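Local atomic coordinates of MCG133388, isoform CRA_f (Mus musculus, PDB entry 4ZPO), a protein that probably acts as a calcium-dependent cell-adhesion protein and may help establish and maintain specific neuronal connections in the brain. Residues Arg33-Gly38 and Val77-Glu82; Glu224-Gly229 and Ile273-Pro278; Gln176-Leu181 and Leu198-Val203. One frame throughout, in Å; residues are numbered along the deposited sequence.

Contact 1 (Arg33-Gly38 and Val77-Glu82); sequences RRLRLG and VQVVTE
Arg33 runs its side chain along the backbone carbonyl of Glu82: Arg33 CB lies 3.4 Å from Glu82 O, and CG and CD stay near it. A bend at chi3 (62°) then turns NE onto this oxygen, giving a 3.1 Å hydrogen bond from Arg33 NE to Glu82 O. The N-H...O angle is nearly straight (165°) and the oxygen lies close to the guanidinium plane, although the donor sits above the carbonyl plane. At the tip, Arg33 NH2 comes within 3.6 Å of Thr81 OG1, but its strongest partner is Glu86, in a salt bridge. An alanine here has neither the NE donor nor the guanidinium that pairs with Glu86, and would probably leave this end of the strand pair less firmly held. Glu82 N also bonds Arg33 O at 2.7 Å. This is the antiparallel edge of the sheet in the first cadherin-like domain, where the short outermost strand 36-37 lies against 74-81 and Val80 N bonds Arg36 O at 2.9 Å. Glu82 OE2 forms a salt bridge with Arg36 NH2 at 2.5 Å, the flat groups 89° apart, while Glu82 OE1 takes a weak, charged hydrogen bond from Arg34 NH1 at 3.4 Å, completing a salt-bridge network. Val80 CG1 lies over one face of the Arg36 guanidinium.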
loop_
_atom_site.group_PDB
_atom_site.type_symbol
_atom_site.label_atom_id
_atom_site.label_comp_id
_atom_site.label_asym_id
_atom_site.label_seq_id
_atom_site.Cartn_x
_atom_site.Cartn_y
_atom_site.Cartn_z
ATOM N N ARG A 33 25.648 -52.396 -28.044
ATOM C CA ARG A 33 25.555 -51.146 -28.788
ATOM C C ARG A 33 25.912 -49.951 -27.910
ATOM O O ARG A 33 25.818 -48.802 -28.345
ATOM C CB ARG A 33 24.155 -50.975 -29.381
ATOM C CG ARG A 33 23.758 -52.085 -30.343
ATOM C CD ARG A 33 22.538 -51.700 -31.161
ATOM N NE ARG A 33 22.795 -50.534 -32.000
ATOM C CZ ARG A 33 21.907 -50.002 -32.834
ATOM N NH1 ARG A 33 20.698 -50.536 -32.946
ATOM N NH2 ARG A 33 22.227 -48.938 -33.556
ATOM N N ARG A 34 26.321 -50.239 -26.676
ATOM C CA ARG A 34 26.796 -49.219 -25.741
ATOM C C ARG A 34 25.804 -48.075 -25.548
ATOM O O ARG A 34 26.034 -46.962 -26.021
ATOM C CB ARG A 34 28.143 -48.663 -26.208
ATOM C CG ARG A 34 29.314 -49.601 -25.975
ATOM C CD ARG A 34 30.566 -49.100 -26.678
ATOM N NE ARG A 34 31.784 -49.641 -26.082
ATOM C CZ ARG A 34 33.001 -49.471 -26.587
ATOM N NH1 ARG A 34 33.165 -48.781 -27.708
ATOM N NH2 ARG A 34 34.054 -49.997 -25.975
ATOM N N LEU A 35 24.703 -48.357 -24.858
ATOM C CA LEU A 35 23.712 -47.333 -24.549
ATOM C C LEU A 35 24.363 -46.258 -23.687
ATOM O O LEU A 35 25.119 -46.566 -22.765
ATOM C CB LEU A 35 22.500 -47.946 -23.846
ATOM C CG LEU A 35 21.225 -47.105 -23.845
ATOM C CD1 LEU A 35 20.886 -46.646 -25.254
ATOM C CD2 LEU A 35 20.073 -47.896 -23.246
ATOM N N ARG A 36 24.074 -44.997 -23.989
ATOM C CA ARG A 36 24.873 -43.903 -23.456
ATOM C C ARG A 36 24.195 -42.544 -23.611
ATOM O O ARG A 36 23.518 -42.291 -24.607
ATOM C CB ARG A 36 26.233 -43.892 -24.161
ATOM C CG ARG A 36 27.222 -42.853 -23.678
ATOM C CD ARG A 36 28.135 -42.442 -24.822
ATOM N NE ARG A 36 28.408 -43.565 -25.715
ATOM C CZ ARG A 36 29.006 -43.456 -26.897
ATOM N NH1 ARG A 36 29.399 -42.268 -27.338
ATOM N NH2 ARG A 36 29.209 -44.534 -27.640
ATOM N N LEU A 37 24.378 -41.675 -22.622
ATOM C CA LEU A 37 23.981 -40.278 -22.756
ATOM C C LEU A 37 25.068 -39.523 -23.512
ATOM O O LEU A 37 26.244 -39.872 -23.424
ATOM C CB LEU A 37 23.733 -39.639 -21.388
ATOM C CG LEU A 37 22.409 -39.983 -20.702
ATOM C CD1 LEU A 37 22.326 -39.326 -19.333
ATOM C CD2 LEU A 37 21.234 -39.561 -21.572
ATOM N N GLY A 38 24.665 -38.494 -24.253
ATOM C CA GLY A 38 25.575 -37.744 -25.104
ATOM C C GLY A 38 26.837 -37.249 -24.421
ATOM O O GLY A 38 27.913 -37.821 -24.597
ATOM N N VAL A 77 18.172 -33.902 -24.441
ATOM C CA VAL A 77 19.277 -34.798 -24.125
ATOM C C VAL A 77 19.652 -35.629 -25.346
ATOM O O VAL A 77 18.855 -35.790 -26.271
ATOM C CB VAL A 77 18.946 -35.733 -22.946
ATOM C CG1 VAL A 77 18.823 -34.936 -21.657
ATOM C CG2 VAL A 77 17.675 -36.511 -23.222
ATOM N N GLN A 78 20.872 -36.152 -25.337
ATOM C CA GLN A 78 21.428 -36.841 -26.492
ATOM C C GLN A 78 21.710 -38.306 -26.168
ATOM O O GLN A 78 22.504 -38.610 -25.279
ATOM C CB GLN A 78 22.703 -36.131 -26.949
ATOM C CG GLN A 78 23.239 -36.555 -28.302
ATOM C CD GLN A 78 24.350 -35.637 -28.782
ATOM O OE1 GLN A 78 25.134 -35.996 -29.658
ATOM N NE2 GLN A 78 24.416 -34.440 -28.207
ATOM N N VAL A 79 21.048 -39.210 -26.884
ATOM C CA VAL A 79 21.235 -40.642 -26.664
ATOM C C VAL A 79 22.051 -41.265 -27.790
ATOM O O VAL A 79 21.670 -41.199 -28.957
ATOM C CB VAL A 79 19.885 -41.375 -26.541
ATOM C CG1 VAL A 79 20.099 -42.879 -26.471
ATOM C CG2 VAL A 79 19.125 -40.882 -25.316
ATOM N N VAL A 80 23.177 -41.874 -27.428
ATOM C CA VAL A 80 24.102 -42.423 -28.412
ATOM C C VAL A 80 24.163 -43.948 -28.372
ATOM O O VAL A 80 24.357 -44.544 -27.312
ATOM C CB VAL A 80 25.524 -41.867 -28.203
ATOM C CG1 VAL A 80 26.474 -42.418 -29.257
ATOM C CG2 VAL A 80 25.507 -40.349 -28.236
ATOM N N THR A 81 23.990 -44.570 -29.534
ATOM C CA THR A 81 24.170 -46.010 -29.677
ATOM C C THR A 81 25.155 -46.288 -30.808
ATOM O O THR A 81 25.171 -45.577 -31.813
ATOM C CB THR A 81 22.839 -46.734 -29.960
ATOM O OG1 THR A 81 22.261 -46.224 -31.167
ATOM C CG2 THR A 81 21.865 -46.532 -28.812
ATOM N N GLU A 82 25.978 -47.318 -30.641
ATOM C CA GLU A 82 27.006 -47.635 -31.626
ATOM C C GLU A 82 26.648 -48.850 -32.474
ATOM O O GLU A 82 25.809 -49.667 -32.089
ATOM C CB GLU A 82 28.351 -47.873 -30.938
ATOM C CG GLU A 82 28.911 -46.661 -30.217
ATOM C CD GLU A 82 30.289 -46.920 -29.639
ATOM O OE1 GLU A 82 31.024 -47.758 -30.204
ATOM O OE2 GLU A 82 30.635 -46.293 -28.616
#

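Contact 2 (Glu224-Gly229 and Ile273-Pro278); sequences ENTPPG and IHVLGP
Val275 O is the best-held polar atom, and two groups of the 224-229 loop grip it. The first is the N-H of Gly229, with Gly229 N 2.8 Å from Val275 O and an N-H...O angle of 172°; this donor arrives nearly along the C=O axis. The second is a CA-H...O contact, with Pro228 CA 3.5 Å from the same Val275 O, so consecutive residues of the loop close on one carbonyl. Gly229 has a positive phi of 105°, at which a side chain would be jammed against the carbonyl oxygen of Pro228, so its lack of a CB lets the loop turn here. Its own carbonyl faces His274: His274 ND1 gives a weak bond to Gly229 O at 3.4 Å, the oxygen meeting the imidazole at its edge and near the ring plane. The apolar part is small. The side chains of Thr226 and Val275 cross obliquely, Thr226 CG2, anti to its backbone N, lying 3.6 Å from Val275 CG1, and this methyl of Val275 occupies the crowded position between backbone N and carbonyl carbon (chi1 47°). Thr226 OG1 is bonded instead to Pro223 O. Pro228 CB lies 3.8 Å from Leu276 O. The contact lies at the surface of the third cadherin domain and pins the loop between strands 217-221 and 231-238 to the end of strand 272-275. That strand is flanked in its antiparallel sheet by 231-238 and 264-266, and Leu276 just beyond it shares a backbone bond with Leu263 of helix 258-263.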
loop_
_atom_site.group_PDB
_atom_site.type_symbol
_atom_site.label_atom_id
_atom_site.label_comp_id
_atom_site.label_asym_id
_atom_site.label_seq_id
_atom_site.Cartn_x
_atom_site.Cartn_y
_atom_site.Cartn_z
ATOM N N GLU A 224 -20.840 49.215 37.769
ATOM C CA GLU A 224 -20.531 50.566 37.317
ATOM C C GLU A 224 -19.152 50.999 37.806
ATOM O O GLU A 224 -18.484 51.815 37.172
ATOM C CB GLU A 224 -21.603 51.545 37.804
ATOM C CG GLU A 224 -21.451 52.963 37.274
ATOM C CD GLU A 224 -22.556 53.886 37.752
ATOM O OE1 GLU A 224 -23.431 53.425 38.515
ATOM O OE2 GLU A 224 -22.551 55.073 37.362
ATOM N N ASN A 225 -18.724 50.438 38.933
ATOM C CA ASN A 225 -17.452 50.810 39.539
ATOM C C ASN A 225 -16.350 49.782 39.302
ATOM O O ASN A 225 -15.502 49.562 40.166
ATOM C CB ASN A 225 -17.631 51.028 41.042
ATOM C CG ASN A 225 -18.168 49.799 41.748
ATOM O OD1 ASN A 225 -18.965 49.046 41.187
ATOM N ND2 ASN A 225 -17.731 49.587 42.984
ATOM N N THR A 226 -16.363 49.155 38.130
ATOM C CA THR A 226 -15.338 48.176 37.784
ATOM C C THR A 226 -13.998 48.863 37.544
ATOM O O THR A 226 -13.859 49.649 36.608
ATOM C CB THR A 226 -15.725 47.365 36.535
ATOM O OG1 THR A 226 -16.981 46.711 36.755
ATOM C CG2 THR A 226 -14.664 46.320 36.232
ATOM N N PRO A 227 -13.004 48.562 38.394
ATOM C CA PRO A 227 -11.686 49.203 38.328
ATOM C C PRO A 227 -10.870 48.751 37.120
ATOM O O PRO A 227 -11.039 47.623 36.656
ATOM C CB PRO A 227 -11.019 48.754 39.629
ATOM C CG PRO A 227 -11.636 47.431 39.913
ATOM C CD PRO A 227 -13.067 47.543 39.457
ATOM N N PRO A 228 -9.992 49.631 36.613
ATOM C CA PRO A 228 -9.102 49.304 35.495
ATOM C C PRO A 228 -8.194 48.118 35.810
ATOM O O PRO A 228 -7.599 48.068 36.887
ATOM C CB PRO A 228 -8.281 50.585 35.314
ATOM C CG PRO A 228 -9.138 51.665 35.875
ATOM C CD PRO A 228 -9.860 51.037 37.030
ATOM N N GLY A 229 -8.095 47.176 34.877
ATOM C CA GLY A 229 -7.249 46.012 35.060
ATOM C C GLY A 229 -8.033 44.750 35.364
ATOM O O GLY A 229 -7.479 43.652 35.370
ATOM N N ILE A 273 -9.706 39.308 28.019
ATOM C CA ILE A 273 -10.246 40.644 27.795
ATOM C C ILE A 273 -10.286 41.444 29.091
ATOM O O ILE A 273 -10.931 41.045 30.059
ATOM C CB ILE A 273 -11.661 40.589 27.190
ATOM C CG1 ILE A 273 -11.618 39.935 25.807
ATOM C CG2 ILE A 273 -12.258 41.984 27.098
ATOM C CD1 ILE A 273 -12.936 39.971 25.073
ATOM N N HIS A 274 -9.591 42.578 29.103
ATOM C CA HIS A 274 -9.528 43.426 30.285
ATOM C C HIS A 274 -10.245 44.753 30.068
ATOM O O HIS A 274 -10.224 45.306 28.970
ATOM C CB HIS A 274 -8.074 43.692 30.679
ATOM C CG HIS A 274 -7.315 42.462 31.069
ATOM N ND1 HIS A 274 -7.230 42.024 32.375
ATOM C CD2 HIS A 274 -6.603 41.580 30.330
ATOM C CE1 HIS A 274 -6.502 40.924 32.420
ATOM N NE2 HIS A 274 -6.107 40.633 31.192
ATOM N N VAL A 275 -10.881 45.255 31.121
ATOM C CA VAL A 275 -11.433 46.603 31.100
ATOM C C VAL A 275 -10.357 47.570 31.585
ATOM O O VAL A 275 -9.752 47.369 32.639
ATOM C CB VAL A 275 -12.709 46.723 31.965
ATOM C CG1 VAL A 275 -12.507 46.069 33.321
ATOM C CG2 VAL A 275 -13.119 48.180 32.115
ATOM N N LEU A 276 -10.108 48.612 30.799
ATOM C CA LEU A 276 -8.993 49.511 31.061
ATOM C C LEU A 276 -9.450 50.954 31.238
ATOM O O LEU A 276 -8.706 51.789 31.750
ATOM C CB LEU A 276 -7.974 49.417 29.925
ATOM C CG LEU A 276 -7.492 48.001 29.604
ATOM C CD1 LEU A 276 -6.951 47.922 28.187
ATOM C CD2 LEU A 276 -6.435 47.552 30.607
ATOM N N GLY A 277 -10.675 51.241 30.813
ATOM C CA GLY A 277 -11.213 52.585 30.908
ATOM C C GLY A 277 -12.356 52.696 31.897
ATOM O O GLY A 277 -12.793 51.695 32.465
ATOM N N PRO A 278 -12.846 53.926 32.114
ATOM C CA PRO A 278 -13.954 54.197 33.033
ATOM C C PRO A 278 -15.317 53.908 32.410
ATOM O O PRO A 278 -15.489 54.068 31.202
ATOM C CB PRO A 278 -13.798 55.688 33.328
ATOM C CG PRO A 278 -13.209 56.240 32.075
ATOM C CD PRO A 278 -12.300 55.164 31.529
#

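Contact 3 (Gln176-Leu181 and Leu198-Val203); sequences QARHQL and LISVIV
On the face carrying Arg178, Gln180, Ser200 and Ile202, Arg178 and Ile202 lie side by side, pointing the same way. Ile202 CD1 sits 3.7 Å from Arg178 CG. A bend at chi3 (51°) brings the guanidinium back over the neighbouring strand, so Arg178 NH2 lies 3.3 Å from Ile202 CD1. Arg178 NH1 reaches Ser200 CB at 3.6 Å, both partners meeting the flat group obliquely. Gln180 crosses Leu198 obliquely, Gln180 CD standing 4.2 Å from Leu198 CD1. On the other face, the His179 ring presents its edge to Val203, with His179 ND1 3.8 Å from Val203 CG2, and meets the ring of His148 at about 75°. Leu181 and Val201 both pack on Phe149 of strand 149-156. Between the two faces, the hairpin of strands 178-187 and 194-204, part of a mixed sheet of the second cadherin domain, is bonded as a regular antiparallel pair (164° between axes). His179 N bonds Val201 O at 3.0 Å and Val201 N bonds His179 O at 2.6 Å; Leu181 and Ile199 pair likewise. Directional bonding is thus carried by the backbone, while side chains add van der Waals packing, mostly apolar on the His179-Leu181 face, mixed on the other.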
loop_
_atom_site.group_PDB
_atom_site.type_symbol
_atom_site.label_atom_id
_atom_site.label_comp_id
_atom_site.label_asym_id
_atom_site.label_seq_id
_atom_site.Cartn_x
_atom_site.Cartn_y
_atom_site.Cartn_z
ATOM N N GLN A 176 -8.839 10.119 11.791
ATOM C CA GLN A 176 -7.680 9.246 11.921
ATOM C C GLN A 176 -6.593 9.654 10.930
ATOM O O GLN A 176 -6.843 9.772 9.730
ATOM C CB GLN A 176 -8.072 7.781 11.717
ATOM C CG GLN A 176 -8.940 7.518 10.498
ATOM C CD GLN A 176 -9.124 6.035 10.228
ATOM O OE1 GLN A 176 -8.238 5.226 10.509
ATOM N NE2 GLN A 176 -10.280 5.672 9.682
ATOM N N ALA A 177 -5.387 9.871 11.443
ATOM C CA ALA A 177 -4.282 10.356 10.626
ATOM C C ALA A 177 -3.532 9.217 9.939
ATOM O O ALA A 177 -2.559 9.452 9.221
ATOM C CB ALA A 177 -3.324 11.178 11.473
ATOM N N ARG A 178 -3.987 7.989 10.160
ATOM C CA ARG A 178 -3.331 6.821 9.579
ATOM C C ARG A 178 -4.315 5.723 9.181
ATOM O O ARG A 178 -5.295 5.465 9.879
ATOM C CB ARG A 178 -2.301 6.247 10.554
ATOM C CG ARG A 178 -0.903 6.826 10.408
ATOM C CD ARG A 178 0.069 6.135 11.351
ATOM N NE ARG A 178 0.005 4.681 11.224
ATOM C CZ ARG A 178 0.876 3.947 10.540
ATOM N NH1 ARG A 178 0.734 2.628 10.482
ATOM N NH2 ARG A 178 1.893 4.527 9.918
ATOM N N HIS A 179 -4.036 5.084 8.049
ATOM C CA HIS A 179 -4.786 3.914 7.609
ATOM C C HIS A 179 -3.821 2.789 7.259
ATOM O O HIS A 179 -2.847 3.004 6.538
ATOM C CB HIS A 179 -5.665 4.240 6.398
ATOM C CG HIS A 179 -6.729 5.255 6.675
ATOM N ND1 HIS A 179 -6.487 6.612 6.652
ATOM C CD2 HIS A 179 -8.042 5.112 6.972
ATOM C CE1 HIS A 179 -7.605 7.261 6.927
ATOM N NE2 HIS A 179 -8.563 6.374 7.124
ATOM N N GLN A 180 -4.085 1.594 7.775
ATOM C CA GLN A 180 -3.268 0.433 7.448
ATOM C C GLN A 180 -4.037 -0.554 6.581
ATOM O O GLN A 180 -5.059 -1.098 6.998
ATOM C CB GLN A 180 -2.773 -0.261 8.717
ATOM C CG GLN A 180 -1.595 0.429 9.381
ATOM C CD GLN A 180 -0.864 -0.478 10.351
ATOM O OE1 GLN A 180 0.215 -0.141 10.840
ATOM N NE2 GLN A 180 -1.448 -1.639 10.632
ATOM N N LEU A 181 -3.535 -0.779 5.371
ATOM C CA LEU A 181 -4.173 -1.694 4.434
ATOM C C LEU A 181 -3.241 -2.848 4.082
ATOM O O LEU A 181 -2.019 -2.699 4.103
ATOM C CB LEU A 181 -4.597 -0.950 3.167
ATOM C CG LEU A 181 -5.446 0.307 3.379
ATOM C CD1 LEU A 181 -5.850 0.911 2.044
ATOM C CD2 LEU A 181 -6.671 -0.000 4.229
ATOM N N LEU A 198 2.255 -4.624 3.452
ATOM C CA LEU A 198 1.564 -3.772 4.415
ATOM C C LEU A 198 1.641 -2.298 4.022
ATOM O O LEU A 198 2.685 -1.661 4.163
ATOM C CB LEU A 198 2.144 -3.983 5.818
ATOM C CG LEU A 198 1.331 -3.514 7.029
ATOM C CD1 LEU A 198 1.601 -2.052 7.359
ATOM C CD2 LEU A 198 -0.156 -3.749 6.798
ATOM N N ILE A 199 0.526 -1.761 3.538
ATOM C CA ILE A 199 0.456 -0.362 3.137
ATOM C C ILE A 199 -0.079 0.512 4.267
ATOM O O ILE A 199 -1.210 0.331 4.719
ATOM C CB ILE A 199 -0.438 -0.171 1.899
ATOM C CG1 ILE A 199 0.005 -1.105 0.771
ATOM C CG2 ILE A 199 -0.412 1.281 1.442
ATOM C CD1 ILE A 199 -0.954 -1.140 -0.396
ATOM N N SER A 200 0.738 1.457 4.722
ATOM C CA SER A 200 0.319 2.384 5.765
ATOM C C SER A 200 0.159 3.789 5.198
ATOM O O SER A 200 1.144 4.471 4.913
ATOM C CB SER A 200 1.319 2.390 6.923
ATOM O OG SER A 200 2.568 2.920 6.517
ATOM N N VAL A 201 -1.089 4.216 5.032
ATOM C CA VAL A 201 -1.382 5.534 4.484
ATOM C C VAL A 201 -1.256 6.619 5.548
ATOM O O VAL A 201 -1.963 6.599 6.556
ATOM C CB VAL A 201 -2.798 5.592 3.876
ATOM C CG1 VAL A 201 -3.111 7.000 3.395
ATOM C CG2 VAL A 201 -2.929 4.593 2.741
ATOM N N ILE A 202 -0.351 7.564 5.318
ATOM C CA ILE A 202 -0.182 8.695 6.221
ATOM C C ILE A 202 -0.956 9.900 5.702
ATOM O O ILE A 202 -0.612 10.468 4.668
ATOM C CB ILE A 202 1.301 9.082 6.386
ATOM C CG1 ILE A 202 2.158 7.839 6.635
ATOM C CG2 ILE A 202 1.465 10.093 7.512
ATOM C CD1 ILE A 202 1.828 7.119 7.919
ATOM N N VAL A 203 -2.006 10.283 6.421
ATOM C CA VAL A 203 -2.816 11.428 6.023
ATOM C C VAL A 203 -2.149 12.734 6.439
ATOM O O VAL A 203 -2.089 13.064 7.622
ATOM C CB VAL A 203 -4.229 11.365 6.629
ATOM C CG1 VAL A 203 -5.029 12.594 6.227
ATOM C CG2 VAL A 203 -4.940 10.099 6.186
#

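Overall arrangement
The three contacts belong to three successive cadherin domains of an extended chain and lie in series along it without touching. The centre of contact 3, in the middle domain, is about 8 Å from the centre of the chain; contacts 1 and 2 lie on opposite sides of that centre, their own centres about 116 Å apart. The centre of contact 3 lies about 64 Å from that of contact 1 and 53 Å from that of contact 2. In contact 3 the Val203 side chain is about 7 Å from a bound calcium, and that of Leu198 about 4 Å from a bound mannose. Contact 1 is remote from the calcium sites. Contact 2 contains Glu224, a calcium ligand in another structure of this protein, though neither of its two ions is bound here.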